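Chaperonin-like RBCX protein 1, chloroplastic (Arabidopsis thaliana, PDB 4GR2) acts as a homodimeric chaperone in the assembly of Rubisco in the chloroplast and interacts with the large subunit RbcL. Local coordinates at residues B[20-25]-B[55-59]. The protein carries 2 engineered substitutions. Residue numbers count along the deposited sequence, not the author numbering.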
loop_
_atom_site.group_PDB
_atom_site.type_symbol
_atom_site.label_atom_id
_atom_site.label_comp_id
_atom_site.label_asym_id
_atom_site.label_seq_id
_atom_site.Cartn_x
_atom_site.Cartn_y
_atom_site.Cartn_z
ATOM N N HIS B 20 -4.423 -5.181 -4.655
ATOM C CA HIS B 20 -4.471 -6.420 -5.451
ATOM C C HIS B 20 -3.450 -7.441 -4.916
ATOM O O HIS B 20 -3.807 -8.554 -4.515
ATOM C CB HIS B 20 -4.245 -6.081 -6.939
ATOM C CG HIS B 20 -4.152 -7.281 -7.838
ATOM N ND1 HIS B 20 -3.080 -7.503 -8.677
ATOM C CD2 HIS B 20 -5.000 -8.317 -8.034
ATOM C CE1 HIS B 20 -3.263 -8.627 -9.343
ATOM N NE2 HIS B 20 -4.418 -9.144 -8.967
ATOM N N ASP B 21 -2.184 -7.024 -4.849
ATOM C CA ASP B 21 -1.125 -7.891 -4.347
ATOM C C ASP B 21 -1.336 -8.245 -2.893
ATOM O O ASP B 21 -1.099 -9.392 -2.492
ATOM C CB ASP B 21 0.270 -7.269 -4.553
ATOM C CG ASP B 21 0.719 -7.312 -6.003
ATOM O OD1 ASP B 21 0.332 -8.276 -6.718
ATOM O OD2 ASP B 21 1.455 -6.385 -6.423
ATOM N N PHE B 22 -1.763 -7.265 -2.098
ATOM C CA PHE B 22 -2.110 -7.534 -0.698
ATOM C C PHE B 22 -3.215 -8.617 -0.594
ATOM O O PHE B 22 -3.136 -9.504 0.246
ATOM C CB PHE B 22 -2.541 -6.244 0.031
ATOM C CG PHE B 22 -2.772 -6.439 1.507
ATOM C CD1 PHE B 22 -1.752 -6.928 2.324
ATOM C CD2 PHE B 22 -4.013 -6.165 2.078
ATOM C CE1 PHE B 22 -1.963 -7.128 3.690
ATOM C CE2 PHE B 22 -4.228 -6.358 3.445
ATOM C CZ PHE B 22 -3.217 -6.835 4.244
ATOM N N PHE B 23 -4.237 -8.530 -1.443
ATOM C CA PHE B 23 -5.322 -9.526 -1.428
ATOM C C PHE B 23 -4.850 -10.918 -1.815
ATOM O O PHE B 23 -5.304 -11.908 -1.232
ATOM C CB PHE B 23 -6.499 -9.090 -2.307
ATOM C CG PHE B 23 -7.216 -7.877 -1.785
ATOM C CD1 PHE B 23 -7.362 -7.686 -0.423
ATOM C CD2 PHE B 23 -7.701 -6.907 -2.656
ATOM C CE1 PHE B 23 -8.015 -6.553 0.071
ATOM C CE2 PHE B 23 -8.343 -5.763 -2.173
ATOM C CZ PHE B 23 -8.500 -5.595 -0.803
ATOM N N THR B 24 -3.935 -11.005 -2.777
ATOM C CA THR B 24 -3.298 -12.299 -3.100
ATOM C C THR B 24 -2.628 -12.901 -1.886
ATOM O O THR B 24 -2.736 -14.090 -1.639
ATOM C CB THR B 24 -2.245 -12.160 -4.200
ATOM O OG1 THR B 24 -2.861 -11.606 -5.373
ATOM C CG2 THR B 24 -1.575 -13.516 -4.522
ATOM N N TYR B 25 -1.952 -12.061 -1.106
ATOM C CA TYR B 25 -1.258 -12.509 0.094
ATOM C C TYR B 25 -2.216 -12.940 1.214
ATOM O O TYR B 25 -1.971 -13.944 1.885
ATOM C CB TYR B 25 -0.272 -11.428 0.590
ATOM C CG TYR B 25 -0.076 -11.417 2.087
ATOM C CD1 TYR B 25 0.913 -12.188 2.693
ATOM C CD2 TYR B 25 -0.891 -10.635 2.903
ATOM C CE1 TYR B 25 1.079 -12.178 4.076
ATOM C CE2 TYR B 25 -0.738 -10.625 4.275
ATOM C CZ TYR B 25 0.250 -11.393 4.857
ATOM O OH TYR B 25 0.388 -11.363 6.228
ATOM N N VAL B 55 5.399 -14.475 -2.626
ATOM C CA VAL B 55 4.075 -13.874 -2.835
ATOM C C VAL B 55 4.108 -12.395 -3.280
ATOM O O VAL B 55 3.057 -11.846 -3.612
ATOM C CB VAL B 55 3.237 -13.955 -1.549
ATOM C CG1 VAL B 55 2.971 -15.397 -1.170
ATOM C CG2 VAL B 55 3.967 -13.245 -0.417
ATOM N N SER B 56 5.298 -11.769 -3.306
ATOM C CA SER B 56 5.426 -10.308 -3.515
ATOM C C SER B 56 4.865 -9.716 -4.834
ATOM O O SER B 56 3.950 -8.879 -4.795
ATOM C CB SER B 56 6.852 -9.849 -3.239
ATOM O OG SER B 56 7.132 -9.969 -1.847
ATOM N N ASP B 57 5.387 -10.123 -5.992
ATOM C CA ASP B 57 4.596 -9.978 -7.226
ATOM C C ASP B 57 3.652 -11.176 -7.219
ATOM O O ASP B 57 4.019 -12.266 -7.663
ATOM C CB ASP B 57 5.468 -9.976 -8.496
ATOM C CG ASP B 57 4.646 -9.857 -9.815
ATOM O OD1 ASP B 57 3.399 -10.004 -9.831
ATOM O OD2 ASP B 57 5.275 -9.631 -10.875
ATOM N N GLY B 58 2.442 -10.964 -6.707
ATOM C CA GLY B 58 1.488 -12.041 -6.530
ATOM C C GLY B 58 1.012 -12.754 -7.779
ATOM O O GLY B 58 0.703 -13.943 -7.732
ATOM N N ASP B 59 0.901 -12.049 -8.899
ATOM C CA ASP B 59 0.452 -12.734 -10.107
ATOM C C ASP B 59 1.553 -13.617 -10.690
ATOM O O ASP B 59 1.261 -14.687 -11.256
ATOM C CB ASP B 59 -0.078 -11.757 -11.145
ATOM C CG ASP B 59 -1.464 -11.238 -10.788
ATOM O OD1 ASP B 59 -1.955 -11.587 -9.690
ATOM O OD2 ASP B 59 -2.037 -10.470 -11.583
HETATM O O HOH W 1 0.955 -8.868 -9.143
#
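Helix 11-35 passes the start of helix 58-68 here. His-20 brings its ring edge to the Asp-59 carboxylate, with CE1 3.1 Å from OD2. That OD2 hydrogen-bonds to Ser-107 of the second subunit, so the dimer partner reaches this corner. Asp-21 makes the polar link. Asp-21 OD1 accepts a weak hydrogen bond from Gly-58 N at 3.4 Å. A water also donates to Asp-21 OD1 (2.6 Å) and Asp-57 OD1 (2.8 Å), and accepts from Asp-59 N (3.2 Å). Thr-24 faces Gly-58, its CG2 3.9 Å from the glycine CA. A side chain on Gly-58 would crowd this methyl, so the bare backbone lets the segments approach to 5.4 Å between Asp-21 CA and Gly-58 CA. Arg-83 of helix 70-90 hydrogen-bonds to Thr-24 OG1 and forms a salt bridge with Asp-59 OD1, tying both helices to a third. At Tyr-25, ring atom CD1 lies 4.5 Å from Val-55 CG2, a loose apolar contact. Asp-57 is the N-cap of helix 58-68, with OD1 weakly accepting from Asp-59 N at 3.4 Å. The result is a capped helix start docked on a neighbouring helix within the all-helical RbcX fold.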